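Local coordinates for protein binary enterotoxin of Clostridium perfringens component a (Clostridium perfringens, PDB 5WTZ) that transfers ADP-ribose from NAD+ to actin as the enzymatic component of a two-part enterotoxin, its NAD+-binding domain having the ADP-ribosyltransferase fold, at residues L362-G367 with Y383-D388; T297-G302 with Y391-D396. All coordinates share one frame; numbering follows the deposited sequence.

Interaction 1. Residues L362-G367 with Y383-D388; sequences LHLPNG and YEVLID. With NAD (nicotinamide-adenine-dinucleotide), chain B.
In the NAD+-binding domain of this ADP-ribosyltransferase, V385 and I387 point from strand 384-387 into an apolar layer formed with L362 and L364 of strand 358-364, and E384, just before them, belongs to the family's Glu-X-Glu motif. The two strands lie in different sheets; their axes approach to 11.3 Å and cross at 74°, so that only side-chain ends meet. The main point of meeting is the I387 CD1 methyl. With chi2 at 171° its ethyl branch is extended, and CD1 lands tip to tip on L362 CD2 at 3.5 Å, tighter than usual for two methyls. The same I387 CD1 also faces L364 CD1 at 3.9 Å, so one methyl is shared by two leucines. L364 divides its branches: CD2 goes instead to V385 CG1, 3.7 Å away. L420 of strand 411-420 packs against both leucines and I387, while A370 of strand 370-372 touches V385 and I387.

E384 turns to the ligand instead. Its extended chain brings the carboxylate to the nicotinamide ribose, where NAD O2D donates a very short hydrogen bond of 2.5 Å to E384 OE1. NAD C6N, on the nicotinamide ring, lies 3.1 Å from E384 OE1, and the other oxygen, OE2, is hydrogen-bonded to S342 OG, so both carboxylate oxygens have partners. The strand thus has an apolar side fixed by close, non-directional methyl packing and a glutamate fixed by directional bonds, a combination consistent with precise placement of the carboxylate beside the ribose.

Interaction 2. Residues T297-G302 with Y391-D396; sequences TYRRMG and YSYKID. With NAD (nicotinamide-adenine-dinucleotide), chain B.
The nearest CA atoms of the two segments, those of R299 and Y393, stand 12.3 Å apart, because strands 295-301 and 391-403 belong to one mixed sheet with strands 358-364 and 411-420 between them. The gap is bridged over the sheet by long side chains. Y393 packs on L360 of strand 358-364, as does M301, and its ring meets M301, which approaches from the opposite direction. The thioether chain bends at its end, chi3 79°, and puts M301 CE 3.7 Å from Y393 CE2, obliquely to the ring. Beside it, R299 crosses the tyrosine at about a right angle, and the contact is made by its aliphatic part, R299 CD lying 4.1 Å from Y393 OH. The guanidinium and ring planes are only 20° apart.

Beyond Y393, the extended R299 chain delivers its guanidinium to the pyrophosphate of NAD+. R299 NH1 donates to NAD O1N at 2.9 Å with an angle of 142°, whereas R299 NH2 makes two weak bonds, to NAD O2A at 2.7 Å and to NAD O1N at 3.3 Å. One nitrogen therefore touches both phosphate groups. The ester oxygen NAD O5B lies at the guanidinium edge, in its plane. On the protein side R299 NE forms a salt bridge with E305 OE1, and NH1 also donates to S342 O, which together limit rotation of the group. Further along, G302 CA comes to 3.2 Å from NAD O2B on the adenosine ribose. The contact thus joins packing of the M301 methyl and R299 CD on Y393 to an anion-binding half, where the positive charge of R299 probably offsets the negative charge of the pyrophosphate.

The two contacts lie with their centres 10 Å apart in the C-terminal ADP-ribosyltransferase region, on the same side of the chain's centre. Interaction 1 is nested within the loop closed by interaction 2: strand 295-301 comes first, then 358-364, 384-387 and 391-403. Strands 295-301 and 358-364 are neighbours in the five-stranded sheet that also includes 391-403, while 384-387 is the middle strand of a three-stranded sheet. The contacts join through a probable hydrogen bond from L362 N to T297 O, 2.7 Å, and through L362 CD1 packing on Y393 CD1. Both contacts reach the same ligand, R299 of the five-stranded sheet at the pyrophosphate and E384 of the three-stranded one at the nicotinamide ribose.

Interaction 1. Residues L362-G367 with Y383-D388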
loop_
_atom_site.group_PDB
_atom_site.type_symbol
_atom_site.label_atom_id
_atom_site.label_comp_id
_atom_site.label_asym_id
_atom_site.label_seq_id
_atom_site.Cartn_x
_atom_site.Cartn_y
_atom_site.Cartn_z
ATOM N N LEU A 362 -2.444 -3.352 5.747
ATOM C CA LEU A 362 -1.566 -4.290 6.441
ATOM C C LEU A 362 -0.935 -5.315 5.510
ATOM O O LEU A 362 -1.641 -6.033 4.789
ATOM C CB LEU A 362 -2.349 -5.016 7.535
ATOM C CG LEU A 362 -1.568 -6.029 8.384
ATOM C CD1 LEU A 362 -0.464 -5.349 9.271
ATOM C CD2 LEU A 362 -2.553 -6.876 9.200
ATOM N N HIS A 363 0.386 -5.386 5.548
ATOM C CA HIS A 363 1.141 -6.449 4.886
ATOM C C HIS A 363 1.125 -7.663 5.804
ATOM O O HIS A 363 1.798 -7.661 6.838
ATOM C CB HIS A 363 2.579 -6.012 4.595
ATOM C CG HIS A 363 3.401 -7.055 3.893
ATOM N ND1 HIS A 363 4.774 -6.992 3.822
ATOM C CD2 HIS A 363 3.043 -8.182 3.235
ATOM C CE1 HIS A 363 5.230 -8.039 3.154
ATOM N NE2 HIS A 363 4.200 -8.780 2.794
ATOM N N LEU A 364 0.335 -8.673 5.429
ATOM C CA LEU A 364 0.112 -9.877 6.220
ATOM C C LEU A 364 0.966 -11.015 5.677
ATOM O O LEU A 364 0.658 -11.572 4.619
ATOM C CB LEU A 364 -1.381 -10.256 6.189
ATOM C CG LEU A 364 -1.865 -11.440 7.031
ATOM C CD1 LEU A 364 -1.516 -11.191 8.491
ATOM C CD2 LEU A 364 -3.369 -11.640 6.878
ATOM N N PRO A 365 2.045 -11.373 6.392
ATOM C CA PRO A 365 2.999 -12.325 5.810
ATOM C C PRO A 365 2.500 -13.768 5.731
ATOM O O PRO A 365 1.690 -14.222 6.551
ATOM C CB PRO A 365 4.204 -12.244 6.754
ATOM C CG PRO A 365 4.025 -10.988 7.527
ATOM C CD PRO A 365 2.546 -10.789 7.645
ATOM N N ASN A 366 2.990 -14.460 4.711
ATOM C CA ASN A 366 3.038 -15.921 4.677
ATOM C C ASN A 366 3.361 -16.459 6.068
ATOM O O ASN A 366 4.327 -16.022 6.673
ATOM C CB ASN A 366 4.104 -16.367 3.670
ATOM C CG ASN A 366 4.128 -17.854 3.437
ATOM O OD1 ASN A 366 3.831 -18.651 4.327
ATOM N ND2 ASN A 366 4.536 -18.245 2.228
ATOM N N GLY A 367 2.546 -17.377 6.580
ATOM C CA GLY A 367 2.837 -18.003 7.863
ATOM C C GLY A 367 2.119 -17.416 9.066
ATOM O O GLY A 367 2.172 -17.989 10.164
ATOM N N TYR A 383 -15.652 -10.312 3.504
ATOM C CA TYR A 383 -14.359 -10.681 2.927
ATOM C C TYR A 383 -13.287 -10.552 4.000
ATOM O O TYR A 383 -12.220 -9.959 3.776
ATOM C CB TYR A 383 -14.038 -9.792 1.717
ATOM C CG TYR A 383 -15.142 -9.792 0.686
ATOM C CD1 TYR A 383 -16.178 -8.869 0.753
ATOM C CD2 TYR A 383 -15.175 -10.740 -0.327
ATOM C CE1 TYR A 383 -17.211 -8.880 -0.173
ATOM C CE2 TYR A 383 -16.200 -10.753 -1.264
ATOM C CZ TYR A 383 -17.212 -9.818 -1.178
ATOM O OH TYR A 383 -18.233 -9.819 -2.099
ATOM N N GLU A 384 -13.581 -11.126 5.168
ATOM C CA GLU A 384 -12.786 -10.902 6.359
ATOM C C GLU A 384 -11.652 -11.906 6.538
ATOM O O GLU A 384 -11.832 -13.133 6.393
ATOM C CB GLU A 384 -13.674 -10.930 7.612
ATOM C CG GLU A 384 -12.882 -10.776 8.904
ATOM C CD GLU A 384 -13.755 -10.417 10.114
ATOM O OE1 GLU A 384 -14.989 -10.315 9.975
ATOM O OE2 GLU A 384 -13.179 -10.214 11.202
ATOM N N VAL A 385 -10.480 -11.372 6.858
ATOM C CA VAL A 385 -9.403 -12.169 7.416
ATOM C C VAL A 385 -9.268 -11.793 8.879
ATOM O O VAL A 385 -9.032 -10.631 9.213
ATOM C CB VAL A 385 -8.078 -11.971 6.661
ATOM C CG1 VAL A 385 -6.895 -12.510 7.480
ATOM C CG2 VAL A 385 -8.145 -12.650 5.284
ATOM N N LEU A 386 -9.466 -12.782 9.747
ATOM C CA LEU A 386 -9.369 -12.586 11.189
ATOM C C LEU A 386 -7.997 -13.036 11.675
ATOM O O LEU A 386 -7.589 -14.172 11.449
ATOM C CB LEU A 386 -10.480 -13.351 11.908
ATOM C CG LEU A 386 -10.597 -13.217 13.431
ATOM C CD1 LEU A 386 -10.857 -11.758 13.787
ATOM C CD2 LEU A 386 -11.713 -14.108 13.973
ATOM N N ILE A 387 -7.286 -12.146 12.360
ATOM C CA ILE A 387 -5.908 -12.403 12.774
ATOM C C ILE A 387 -5.874 -12.738 14.264
ATOM O O ILE A 387 -6.618 -12.124 15.044
ATOM C CB ILE A 387 -5.010 -11.159 12.450
ATOM C CG1 ILE A 387 -5.043 -10.884 10.941
ATOM C CG2 ILE A 387 -3.583 -11.335 12.948
ATOM C CD1 ILE A 387 -4.372 -9.567 10.500
ATOM N N ASP A 388 -5.033 -13.709 14.646
ATOM C CA ASP A 388 -4.887 -14.144 16.032
ATOM C C ASP A 388 -4.452 -12.991 16.941
ATOM O O ASP A 388 -3.813 -12.032 16.501
ATOM C CB ASP A 388 -3.889 -15.321 16.117
ATOM C CG ASP A 388 -4.079 -16.184 17.372
ATOM O OD1 ASP A 388 -5.097 -16.032 18.100
ATOM O OD2 ASP A 388 -3.198 -17.037 17.645
HETATM P PA NAD B . -13.227 -4.285 17.267
HETATM O O1A NAD B . -13.565 -5.155 18.454
HETATM O O2A NAD B . -11.915 -4.447 16.561
HETATM O O5B NAD B . -13.334 -2.730 17.682
HETATM C C5B NAD B . -14.334 -2.224 18.572
HETATM C C4B NAD B . -13.821 -0.959 19.232
HETATM O O4B NAD B . -12.675 -1.306 20.020
HETATM C C3B NAD B . -13.378 0.083 18.209
HETATM O O3B NAD B . -13.727 1.386 18.704
HETATM C C2B NAD B . -11.866 -0.091 18.167
HETATM O O2B NAD B . -11.180 1.118 17.829
HETATM C C1B NAD B . -11.532 -0.567 19.576
HETATM N N9A NAD B . -10.352 -1.454 19.525
HETATM C C8A NAD B . -10.223 -2.586 18.808
HETATM N N7A NAD B . -8.989 -3.132 18.995
HETATM C C5A NAD B . -8.322 -2.321 19.825
HETATM C C6A NAD B . -6.977 -2.297 20.436
HETATM N N6A NAD B . -6.089 -3.280 20.169
HETATM N N1A NAD B . -6.665 -1.253 21.243
HETATM C C2A NAD B . -7.547 -0.276 21.516
HETATM N N3A NAD B . -8.794 -0.245 21.005
HETATM C C4A NAD B . -9.215 -1.217 20.163
HETATM O O3 NAD B . -14.402 -4.505 16.197
HETATM P PN NAD B . -14.785 -3.621 14.910
HETATM O O1N NAD B . -13.647 -3.726 13.918
HETATM O O2N NAD B . -15.286 -2.278 15.388
HETATM O O5D NAD B . -16.054 -4.467 14.400
HETATM C C5D NAD B . -15.970 -5.869 14.143
HETATM C C4D NAD B . -17.187 -6.296 13.343
HETATM O O4D NAD B . -17.053 -5.838 11.996
HETATM C C3D NAD B . -17.243 -7.808 13.242
HETATM O O3D NAD B . -18.607 -8.175 12.971
HETATM C C2D NAD B . -16.384 -8.104 12.032
HETATM O O2D NAD B . -16.770 -9.328 11.397
HETATM C C1D NAD B . -16.594 -6.878 11.141
HETATM N N1N NAD B . -15.371 -6.429 10.444
HETATM C C2N NAD B . -14.836 -5.216 10.692
HETATM C C3N NAD B . -13.679 -4.802 10.023
HETATM C C7N NAD B . -13.062 -3.453 10.271
HETATM O O7N NAD B . -13.205 -2.856 11.346
HETATM N N7N NAD B . -12.388 -2.932 9.259
HETATM C C4N NAD B . -13.072 -5.625 9.081
HETATM C C5N NAD B . -13.640 -6.867 8.847
HETATM C C6N NAD B . -14.792 -7.240 9.545
#

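Interaction 2. Residues T297-G302 with Y391-D396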
loop_
_atom_site.group_PDB
_atom_site.type_symbol
_atom_site.label_atom_id
_atom_site.label_comp_id
_atom_site.label_asym_id
_atom_site.label_seq_id
_atom_site.Cartn_x
_atom_site.Cartn_y
_atom_site.Cartn_z
ATOM N N THR A 297 -4.061 -6.759 3.510
ATOM C CA THR A 297 -5.428 -6.685 4.023
ATOM C C THR A 297 -5.657 -5.324 4.702
ATOM O O THR A 297 -4.713 -4.584 4.935
ATOM C CB THR A 297 -5.742 -7.846 4.989
ATOM O OG1 THR A 297 -7.158 -7.915 5.198
ATOM C CG2 THR A 297 -4.976 -7.701 6.339
ATOM N N TYR A 298 -6.912 -5.002 5.001
ATOM C CA TYR A 298 -7.310 -3.648 5.414
ATOM C C TYR A 298 -8.138 -3.613 6.696
ATOM O O TYR A 298 -8.807 -4.574 7.049
ATOM C CB TYR A 298 -8.116 -2.966 4.295
ATOM C CG TYR A 298 -7.393 -2.853 2.962
ATOM C CD1 TYR A 298 -7.451 -3.895 2.023
ATOM C CD2 TYR A 298 -6.657 -1.714 2.643
ATOM C CE1 TYR A 298 -6.787 -3.792 0.801
ATOM C CE2 TYR A 298 -5.992 -1.596 1.426
ATOM C CZ TYR A 298 -6.049 -2.638 0.525
ATOM O OH TYR A 298 -5.395 -2.504 -0.670
ATOM N N ARG A 299 -8.136 -2.474 7.377
ATOM C CA ARG A 299 -8.962 -2.343 8.572
ATOM C C ARG A 299 -9.352 -0.886 8.752
ATOM O O ARG A 299 -8.497 -0.003 8.668
ATOM C CB ARG A 299 -8.228 -2.848 9.824
ATOM C CG ARG A 299 -9.068 -2.728 11.103
ATOM C CD ARG A 299 -8.365 -3.338 12.333
ATOM N NE ARG A 299 -9.008 -2.805 13.530
ATOM C CZ ARG A 299 -10.208 -3.178 13.960
ATOM N NH1 ARG A 299 -10.883 -4.140 13.323
ATOM N NH2 ARG A 299 -10.738 -2.608 15.042
ATOM N N ARG A 300 -10.642 -0.646 8.964
ATOM C CA ARG A 300 -11.127 0.657 9.391
ATOM C C ARG A 300 -10.981 0.696 10.902
ATOM O O ARG A 300 -11.698 0.001 11.628
ATOM C CB ARG A 300 -12.564 0.862 8.927
ATOM C CG ARG A 300 -12.718 0.716 7.400
ATOM C CD ARG A 300 -11.794 1.703 6.667
ATOM N NE ARG A 300 -11.693 1.497 5.214
ATOM C CZ ARG A 300 -11.902 2.455 4.311
ATOM N NH1 ARG A 300 -12.275 3.663 4.697
ATOM N NH2 ARG A 300 -11.773 2.208 3.015
ATOM N N MET A 301 -9.997 1.449 11.380
ATOM C CA MET A 301 -9.623 1.418 12.790
ATOM C C MET A 301 -10.294 2.575 13.512
ATOM O O MET A 301 -10.455 3.654 12.945
ATOM C CB MET A 301 -8.096 1.504 12.963
ATOM C CG MET A 301 -7.276 0.574 12.049
ATOM S SD MET A 301 -5.499 0.927 12.112
ATOM C CE MET A 301 -5.048 0.124 13.611
ATOM N N GLY A 302 -10.697 2.354 14.756
ATOM C CA GLY A 302 -11.180 3.444 15.585
ATOM C C GLY A 302 -10.018 4.184 16.233
ATOM O O GLY A 302 -8.899 3.653 16.303
ATOM N N TYR A 391 -0.185 -10.313 18.129
ATOM C CA TYR A 391 0.831 -9.882 17.159
ATOM C C TYR A 391 1.117 -8.412 17.391
ATOM O O TYR A 391 0.643 -7.841 18.368
ATOM C CB TYR A 391 0.359 -10.105 15.721
ATOM C CG TYR A 391 0.462 -11.540 15.201
ATOM C CD1 TYR A 391 1.703 -12.121 14.911
ATOM C CD2 TYR A 391 -0.687 -12.282 14.949
ATOM C CE1 TYR A 391 1.792 -13.432 14.412
ATOM C CE2 TYR A 391 -0.614 -13.592 14.461
ATOM C CZ TYR A 391 0.625 -14.153 14.183
ATOM O OH TYR A 391 0.677 -15.442 13.689
ATOM N N SER A 392 1.883 -7.805 16.487
ATOM C CA SER A 392 2.192 -6.375 16.546
ATOM C C SER A 392 2.133 -5.748 15.163
ATOM O O SER A 392 2.287 -6.440 14.156
ATOM C CB SER A 392 3.579 -6.130 17.142
ATOM O OG SER A 392 3.697 -6.690 18.437
ATOM N N TYR A 393 1.909 -4.440 15.124
ATOM C CA TYR A 393 2.029 -3.657 13.899
ATOM C C TYR A 393 3.370 -2.953 13.878
ATOM O O TYR A 393 3.723 -2.281 14.848
ATOM C CB TYR A 393 0.956 -2.579 13.801
ATOM C CG TYR A 393 -0.483 -3.006 13.755
ATOM C CD1 TYR A 393 -0.915 -4.063 12.957
ATOM C CD2 TYR A 393 -1.427 -2.308 14.491
ATOM C CE1 TYR A 393 -2.262 -4.409 12.910
ATOM C CE2 TYR A 393 -2.757 -2.641 14.452
ATOM C CZ TYR A 393 -3.173 -3.686 13.664
ATOM O OH TYR A 393 -4.505 -3.971 13.633
ATOM N N LYS A 394 4.122 -3.101 12.791
ATOM C CA LYS A 394 5.270 -2.242 12.553
ATOM C C LYS A 394 4.788 -1.156 11.587
ATOM O O LYS A 394 4.382 -1.457 10.457
ATOM C CB LYS A 394 6.455 -3.042 11.994
ATOM C CG LYS A 394 7.644 -2.197 11.535
ATOM C CD LYS A 394 8.811 -3.074 11.067
ATOM C CE LYS A 394 8.498 -3.802 9.749
ATOM N NZ LYS A 394 8.648 -2.918 8.546
ATOM N N ILE A 395 4.792 0.099 12.034
ATOM C CA ILE A 395 4.221 1.183 11.228
ATOM C C ILE A 395 5.241 1.644 10.180
ATOM O O ILE A 395 6.328 2.094 10.518
ATOM C CB ILE A 395 3.772 2.380 12.112
ATOM C CG1 ILE A 395 2.840 1.910 13.259
ATOM C CG2 ILE A 395 3.095 3.470 11.252
ATOM C CD1 ILE A 395 1.509 1.317 12.836
ATOM N N ASP A 396 4.889 1.491 8.904
ATOM C CA ASP A 396 5.825 1.678 7.802
ATOM C C ASP A 396 5.610 3.019 7.092
ATOM O O ASP A 396 6.567 3.677 6.678
ATOM C CB ASP A 396 5.677 0.544 6.777
ATOM C CG ASP A 396 5.932 -0.822 7.359
ATOM O OD1 ASP A 396 6.885 -0.976 8.162
ATOM O OD2 ASP A 396 5.182 -1.755 6.981
HETATM P PA NAD B . -13.227 -4.285 17.267
HETATM O O1A NAD B . -13.565 -5.155 18.454
HETATM O O2A NAD B . -11.915 -4.447 16.561
HETATM O O5B NAD B . -13.334 -2.730 17.682
HETATM C C5B NAD B . -14.334 -2.224 18.572
HETATM C C4B NAD B . -13.821 -0.959 19.232
HETATM O O4B NAD B . -12.675 -1.306 20.020
HETATM C C3B NAD B . -13.378 0.083 18.209
HETATM O O3B NAD B . -13.727 1.386 18.704
HETATM C C2B NAD B . -11.866 -0.091 18.167
HETATM O O2B NAD B . -11.180 1.118 17.829
HETATM C C1B NAD B . -11.532 -0.567 19.576
HETATM N N9A NAD B . -10.352 -1.454 19.525
HETATM C C8A NAD B . -10.223 -2.586 18.808
HETATM N N7A NAD B . -8.989 -3.132 18.995
HETATM C C5A NAD B . -8.322 -2.321 19.825
HETATM C C6A NAD B . -6.977 -2.297 20.436
HETATM N N6A NAD B . -6.089 -3.280 20.169
HETATM N N1A NAD B . -6.665 -1.253 21.243
HETATM C C2A NAD B . -7.547 -0.276 21.516
HETATM N N3A NAD B . -8.794 -0.245 21.005
HETATM C C4A NAD B . -9.215 -1.217 20.163
HETATM O O3 NAD B . -14.402 -4.505 16.197
HETATM P PN NAD B . -14.785 -3.621 14.910
HETATM O O1N NAD B . -13.647 -3.726 13.918
HETATM O O2N NAD B . -15.286 -2.278 15.388
HETATM O O5D NAD B . -16.054 -4.467 14.400
HETATM C C5D NAD B . -15.970 -5.869 14.143
HETATM C C4D NAD B . -17.187 -6.296 13.343
HETATM O O4D NAD B . -17.053 -5.838 11.996
HETATM C C3D NAD B . -17.243 -7.808 13.242
HETATM O O3D NAD B . -18.607 -8.175 12.971
HETATM C C2D NAD B . -16.384 -8.104 12.032
HETATM O O2D NAD B . -16.770 -9.328 11.397
HETATM C C1D NAD B . -16.594 -6.878 11.141
HETATM N N1N NAD B . -15.371 -6.429 10.444
HETATM C C2N NAD B . -14.836 -5.216 10.692
HETATM C C3N NAD B . -13.679 -4.802 10.023
HETATM C C7N NAD B . -13.062 -3.453 10.271
HETATM O O7N NAD B . -13.205 -2.856 11.346
HETATM N N7N NAD B . -12.388 -2.932 9.259
HETATM C C4N NAD B . -13.072 -5.625 9.081
HETATM C C5N NAD B . -13.640 -6.867 8.847
HETATM C C6N NAD B . -14.792 -7.240 9.545
#